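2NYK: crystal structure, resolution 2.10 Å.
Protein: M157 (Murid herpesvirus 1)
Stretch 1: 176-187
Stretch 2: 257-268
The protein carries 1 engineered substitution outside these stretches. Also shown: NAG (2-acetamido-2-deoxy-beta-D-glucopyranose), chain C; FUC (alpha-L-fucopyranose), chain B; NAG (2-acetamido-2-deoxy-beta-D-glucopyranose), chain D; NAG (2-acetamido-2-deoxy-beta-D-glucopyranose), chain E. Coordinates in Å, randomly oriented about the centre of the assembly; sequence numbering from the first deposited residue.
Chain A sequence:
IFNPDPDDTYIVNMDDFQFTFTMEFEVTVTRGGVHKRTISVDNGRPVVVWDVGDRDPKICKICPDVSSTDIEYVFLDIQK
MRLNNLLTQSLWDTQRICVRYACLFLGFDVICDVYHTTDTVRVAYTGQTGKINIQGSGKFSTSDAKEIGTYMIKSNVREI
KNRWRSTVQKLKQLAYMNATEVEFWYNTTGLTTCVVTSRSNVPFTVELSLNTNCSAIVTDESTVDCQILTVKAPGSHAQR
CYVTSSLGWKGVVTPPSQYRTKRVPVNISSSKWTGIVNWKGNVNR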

# COMPACT_ATOMS: atom_id res chain seq x y z
N TYR A 176 -2.00 6.75 -12.88
CA TYR A 176 -2.82 7.35 -13.94
C TYR A 176 -3.21 6.32 -14.98
O TYR A 176 -2.51 5.33 -15.17
CB TYR A 176 -2.08 8.51 -14.62
CG TYR A 176 -1.92 9.74 -13.75
CD1 TYR A 176 -2.53 9.83 -12.51
CD2 TYR A 176 -1.17 10.82 -14.18
CE1 TYR A 176 -2.39 10.95 -11.70
CE2 TYR A 176 -1.03 11.96 -13.39
CZ TYR A 176 -1.64 12.01 -12.15
OH TYR A 176 -1.51 13.12 -11.36
N MET A 177 -4.33 6.56 -15.66
CA MET A 177 -4.80 5.65 -16.69
C MET A 177 -3.74 5.40 -17.78
O MET A 177 -3.52 4.27 -18.21
CB MET A 177 -6.09 6.20 -17.32
CG MET A 177 -6.88 5.21 -18.15
SD MET A 177 -8.26 6.00 -19.00
CE MET A 177 -9.18 6.73 -17.65
N ASN A 178 -3.08 6.47 -18.20
CA ASN A 178 -2.10 6.37 -19.28
C ASN A 178 -0.75 5.76 -18.87
O ASN A 178 0.15 5.69 -19.69
CB ASN A 178 -1.90 7.74 -19.97
CG ASN A 178 -1.47 8.84 -19.00
OD1 ASN A 178 -1.14 8.59 -17.84
ND2 ASN A 178 -1.47 10.09 -19.50
N ALA A 179 -0.63 5.32 -17.62
CA ALA A 179 0.57 4.62 -17.12
C ALA A 179 0.22 3.16 -16.83
O ALA A 179 1.05 2.37 -16.38
CB ALA A 179 1.12 5.32 -15.88
N THR A 180 -1.03 2.82 -17.13
CA THR A 180 -1.58 1.49 -16.85
C THR A 180 -1.54 0.62 -18.11
O THR A 180 -2.03 1.02 -19.17
CB THR A 180 -3.02 1.62 -16.32
OG1 THR A 180 -3.03 2.54 -15.21
CG2 THR A 180 -3.56 0.27 -15.88
N GLU A 181 -0.93 -0.56 -18.03
CA GLU A 181 -0.79 -1.41 -19.21
C GLU A 181 -1.82 -2.52 -19.14
O GLU A 181 -2.06 -3.04 -18.08
CB GLU A 181 0.62 -1.97 -19.31
CG GLU A 181 1.69 -0.86 -19.34
CD GLU A 181 3.10 -1.37 -19.15
OE1 GLU A 181 3.29 -2.46 -18.56
OE2 GLU A 181 4.03 -0.68 -19.62
N VAL A 182 -2.43 -2.87 -20.29
CA VAL A 182 -3.53 -3.84 -20.37
C VAL A 182 -3.38 -4.80 -21.56
O VAL A 182 -3.30 -4.38 -22.71
CB VAL A 182 -4.91 -3.14 -20.40
CG1 VAL A 182 -6.05 -4.16 -20.44
CG2 VAL A 182 -5.06 -2.23 -19.19
N GLU A 183 -3.30 -6.10 -21.26
CA GLU A 183 -3.25 -7.16 -22.24
C GLU A 183 -4.60 -7.85 -22.23
O GLU A 183 -4.91 -8.63 -21.31
CB GLU A 183 -2.13 -8.15 -21.91
CG GLU A 183 -0.74 -7.50 -21.90
CD GLU A 183 0.30 -8.32 -21.18
OE1 GLU A 183 0.23 -8.47 -19.95
OE2 GLU A 183 1.23 -8.80 -21.86
N PHE A 184 -5.42 -7.54 -23.24
CA PHE A 184 -6.78 -8.05 -23.34
C PHE A 184 -6.93 -8.78 -24.68
O PHE A 184 -7.00 -8.15 -25.74
CB PHE A 184 -7.79 -6.90 -23.20
CG PHE A 184 -9.24 -7.33 -23.23
CD1 PHE A 184 -9.65 -8.52 -22.65
CD2 PHE A 184 -10.20 -6.51 -23.82
CE1 PHE A 184 -10.99 -8.90 -22.68
CE2 PHE A 184 -11.54 -6.88 -23.86
CZ PHE A 184 -11.94 -8.08 -23.29
N TRP A 185 -6.93 -10.12 -24.60
CA TRP A 185 -6.98 -10.95 -25.80
C TRP A 185 -7.89 -12.18 -25.61
O TRP A 185 -8.41 -12.40 -24.50
CB TRP A 185 -5.56 -11.35 -26.22
CG TRP A 185 -4.91 -12.41 -25.38
CD1 TRP A 185 -4.64 -13.69 -25.76
CD2 TRP A 185 -4.40 -12.27 -24.03
NE1 TRP A 185 -4.01 -14.37 -24.74
CE2 TRP A 185 -3.86 -13.52 -23.67
CE3 TRP A 185 -4.36 -11.22 -23.11
CZ2 TRP A 185 -3.27 -13.75 -22.41
CZ3 TRP A 185 -3.78 -11.44 -21.85
CH2 TRP A 185 -3.24 -12.70 -21.52
N TYR A 186 -8.07 -12.94 -26.69
CA TYR A 186 -8.87 -14.17 -26.67
C TYR A 186 -8.13 -15.37 -27.27
O TYR A 186 -7.49 -15.26 -28.32
CB TYR A 186 -10.19 -13.95 -27.39
N ASN A 187 -8.23 -16.51 -26.59
CA ASN A 187 -7.57 -17.75 -27.01
C ASN A 187 -8.59 -18.83 -27.32
O ASN A 187 -8.50 -19.49 -28.39
CB ASN A 187 -6.59 -18.23 -25.93
CG ASN A 187 -5.75 -19.42 -26.37
OD1 ASN A 187 -6.27 -20.46 -26.78
ND2 ASN A 187 -4.42 -19.27 -26.29
N SER A 257 -7.83 -8.60 -28.46
CA SER A 257 -6.91 -8.97 -29.51
C SER A 257 -6.86 -10.50 -29.67
O SER A 257 -7.50 -11.24 -28.92
CB SER A 257 -5.51 -8.44 -29.17
OG SER A 257 -4.55 -8.91 -30.11
N GLN A 258 -6.13 -10.96 -30.69
CA GLN A 258 -5.85 -12.39 -30.80
C GLN A 258 -4.49 -12.66 -30.14
O GLN A 258 -4.15 -13.82 -29.80
CB GLN A 258 -5.85 -12.85 -32.27
N TYR A 259 -3.73 -11.58 -29.96
CA TYR A 259 -2.39 -11.65 -29.38
C TYR A 259 -2.26 -10.85 -28.09
O TYR A 259 -2.97 -9.88 -27.86
CB TYR A 259 -1.35 -11.16 -30.41
CG TYR A 259 -1.65 -11.70 -31.79
CD1 TYR A 259 -1.36 -13.03 -32.12
CD2 TYR A 259 -2.24 -10.89 -32.77
CE1 TYR A 259 -1.64 -13.54 -33.38
CE2 TYR A 259 -2.53 -11.40 -34.04
CZ TYR A 259 -2.22 -12.72 -34.33
OH TYR A 259 -2.49 -13.23 -35.58
N ARG A 260 -1.34 -11.28 -27.24
CA ARG A 260 -1.06 -10.60 -25.98
C ARG A 260 -0.18 -9.36 -26.23
O ARG A 260 1.04 -9.49 -26.39
CB ARG A 260 -0.39 -11.57 -25.02
CG ARG A 260 -0.16 -11.00 -23.66
CD ARG A 260 0.28 -12.06 -22.71
NE ARG A 260 0.44 -11.51 -21.37
CZ ARG A 260 0.52 -12.26 -20.28
NH1 ARG A 260 0.47 -13.59 -20.36
NH2 ARG A 260 0.66 -11.69 -19.09
N THR A 261 -0.80 -8.18 -26.29
CA THR A 261 -0.10 -6.90 -26.54
C THR A 261 -0.58 -5.87 -25.54
O THR A 261 -1.76 -5.86 -25.20
CB THR A 261 -0.34 -6.34 -28.01
OG1 THR A 261 0.10 -4.97 -28.10
CG2 THR A 261 -1.81 -6.41 -28.39
N LYS A 262 0.32 -5.01 -25.07
CA LYS A 262 -0.07 -4.02 -24.07
C LYS A 262 -0.67 -2.78 -24.70
O LYS A 262 -0.10 -2.19 -25.63
CB LYS A 262 1.10 -3.64 -23.15
CG LYS A 262 1.38 -4.67 -22.05
CD LYS A 262 2.70 -4.39 -21.34
CE LYS A 262 2.80 -5.37 -20.14
NZ LYS A 262 4.03 -5.07 -19.30
N ARG A 263 -1.82 -2.37 -24.14
CA ARG A 263 -2.53 -1.14 -24.52
C ARG A 263 -2.91 -0.35 -23.25
O ARG A 263 -2.84 -0.88 -22.16
CB ARG A 263 -3.80 -1.53 -25.31
CG ARG A 263 -3.53 -2.66 -26.30
CD ARG A 263 -4.39 -2.60 -27.55
NE ARG A 263 -5.83 -2.62 -27.31
CZ ARG A 263 -6.58 -3.72 -27.22
NH1 ARG A 263 -6.04 -4.94 -27.29
NH2 ARG A 263 -7.89 -3.60 -27.04
N VAL A 264 -3.30 0.92 -23.40
CA VAL A 264 -3.73 1.72 -22.24
C VAL A 264 -5.27 1.84 -22.21
O VAL A 264 -5.90 1.93 -23.27
CB VAL A 264 -3.07 3.14 -22.20
CG1 VAL A 264 -1.53 3.05 -22.07
CG2 VAL A 264 -3.47 3.96 -23.40
N PRO A 265 -5.88 1.84 -21.01
CA PRO A 265 -7.33 2.05 -20.98
C PRO A 265 -7.74 3.41 -21.55
O PRO A 265 -6.98 4.38 -21.45
CB PRO A 265 -7.69 1.98 -19.48
CG PRO A 265 -6.52 1.23 -18.84
CD PRO A 265 -5.32 1.65 -19.65
N VAL A 266 -8.92 3.45 -22.17
CA VAL A 266 -9.52 4.67 -22.71
C VAL A 266 -10.61 5.12 -21.74
O VAL A 266 -11.35 4.28 -21.21
CB VAL A 266 -10.14 4.41 -24.11
CG1 VAL A 266 -10.86 5.64 -24.65
CG2 VAL A 266 -9.07 3.94 -25.10
N ASN A 267 -10.71 6.42 -21.50
CA ASN A 267 -11.66 6.95 -20.53
C ASN A 267 -13.09 6.61 -20.93
O ASN A 267 -13.59 7.11 -21.94
CB ASN A 267 -11.48 8.46 -20.35
CG ASN A 267 -12.13 8.99 -19.07
OD1 ASN A 267 -12.08 10.20 -18.81
ND2 ASN A 267 -12.74 8.11 -18.27
N ILE A 268 -13.72 5.73 -20.16
CA ILE A 268 -15.10 5.28 -20.43
C ILE A 268 -15.74 4.58 -19.23
O ILE A 268 -16.61 5.14 -18.55
CB ILE A 268 -15.15 4.39 -21.68
C1 NAG C . -3.77 -20.53 -25.62
C2 NAG C . -3.20 -20.49 -24.21
C3 NAG C . -1.95 -21.36 -24.08
C4 NAG C . -2.25 -22.79 -24.56
C5 NAG C . -2.92 -22.76 -25.95
C6 NAG C . -3.32 -24.17 -26.39
C7 NAG C . -3.75 -18.45 -23.03
C8 NAG C . -3.58 -16.95 -23.05
N2 NAG C . -2.92 -19.11 -23.84
O3 NAG C . -1.55 -21.33 -22.72
O4 NAG C . -1.06 -23.56 -24.58
O5 NAG C . -4.06 -21.89 -25.95
O6 NAG C . -4.23 -24.13 -27.48
O7 NAG C . -4.60 -18.99 -22.30
C1 FUC B . -6.06 11.95 -16.13
C2 FUC B . -6.67 10.55 -15.95
C3 FUC B . -5.82 9.77 -14.95
C4 FUC B . -5.84 10.51 -13.60
C5 FUC B . -5.35 11.96 -13.80
C6 FUC B . -5.46 12.79 -12.52
O2 FUC B . -6.72 9.86 -17.19
O3 FUC B . -6.26 8.43 -14.85
O4 FUC B . -7.14 10.49 -13.05
O5 FUC B . -6.05 12.61 -14.86
C1 NAG D . -1.35 11.17 -18.53
C2 NAG D . -0.64 12.29 -19.32
C3 NAG D . -0.62 13.60 -18.52
C4 NAG D . -2.03 14.00 -18.06
C5 NAG D . -2.71 12.80 -17.38
C6 NAG D . -4.18 13.06 -17.05
C7 NAG D . 1.02 11.62 -20.97
C8 NAG D . 2.30 10.85 -21.17
N2 NAG D . 0.72 11.92 -19.70
O3 NAG D . -0.05 14.63 -19.30
O4 NAG D . -1.91 15.10 -17.16
O5 NAG D . -2.65 11.64 -18.21
O6 NAG D . -4.77 11.82 -16.76
O7 NAG D . 0.31 11.92 -21.94
C1 NAG E . -2.77 16.20 -17.51
C2 NAG E . -2.91 17.09 -16.27
C3 NAG E . -3.66 18.39 -16.56
C4 NAG E . -3.15 19.05 -17.84
C5 NAG E . -3.16 18.04 -18.99
C6 NAG E . -2.66 18.67 -20.29
C7 NAG E . -3.04 16.29 -13.97
C8 NAG E . -3.73 17.11 -12.89
N2 NAG E . -3.56 16.35 -15.19
O3 NAG E . -3.50 19.27 -15.47
O4 NAG E . -3.92 20.20 -18.13
O5 NAG E . -2.30 16.96 -18.61
O6 NAG E . -1.66 17.84 -20.88
O7 NAG E . -2.04 15.62 -13.69
O HOH W 1 -4.21 -6.04 -25.46

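The contact begins at Met 177, whose backbone N donates a hydrogen bond to O3 of the fucose (2.8 Å). Its side chain, t at chi1 and chi2 and m at chi3, then reaches stretch 2: CG packs against CB of Pro 265 (3.6 Å), and SD lies 3.2 Å from the Pro 265 O. Asn 178 points away from stretch 2, its ND2 bonded covalently to C1 of the chain D NAG. Just after the short 3-10 segment, Thr 180 OG1 donates to Tyr 176 O (2.8 Å), while Thr 180 O receives a CA-H...O contact from Val 264 CA (3.6 Å).

Where the strand starts, Glu 181 forms a salt bridge through OE1 with Lys 262 NZ (2.8 Å). Val 182 and Arg 263 make an antiparallel, hydrogen-bonded pair: Val 182 N donates to Arg 263 O (2.8 Å), and Arg 263 N to Val 182 O (2.9 Å). The valine side chain also meets the proline, with CG2 3.8 Å from Pro 265 CG.

The end of the Glu 183 side chain comes near stretch 2, where OE2 forms a salt bridge with Arg 260 NE (2.9 Å); both hydrogen bonds of the pair, this one and Arg 260 NH2 to Glu 183 OE1 (3.4 Å), are weak. Beyond this point the backbones are too far apart for direct pairing at Phe 184 N, and a water fills the gap, accepting from Phe 184 N (2.9 Å) and donating to Thr 261 O (2.5 Å).

Direct bonding resumes around Trp 185, at Ser 257: Ser 257 N donates to Phe 184 O (2.9 Å), and Tyr 186 N to Ser 257 O (2.9 Å). Between these bonds, Trp 185 points toward stretch 2. The aliphatic part of Arg 260 covers one face of the Trp 185 indole, CG sitting 4.0 Å from the centroid of the six-membered ring.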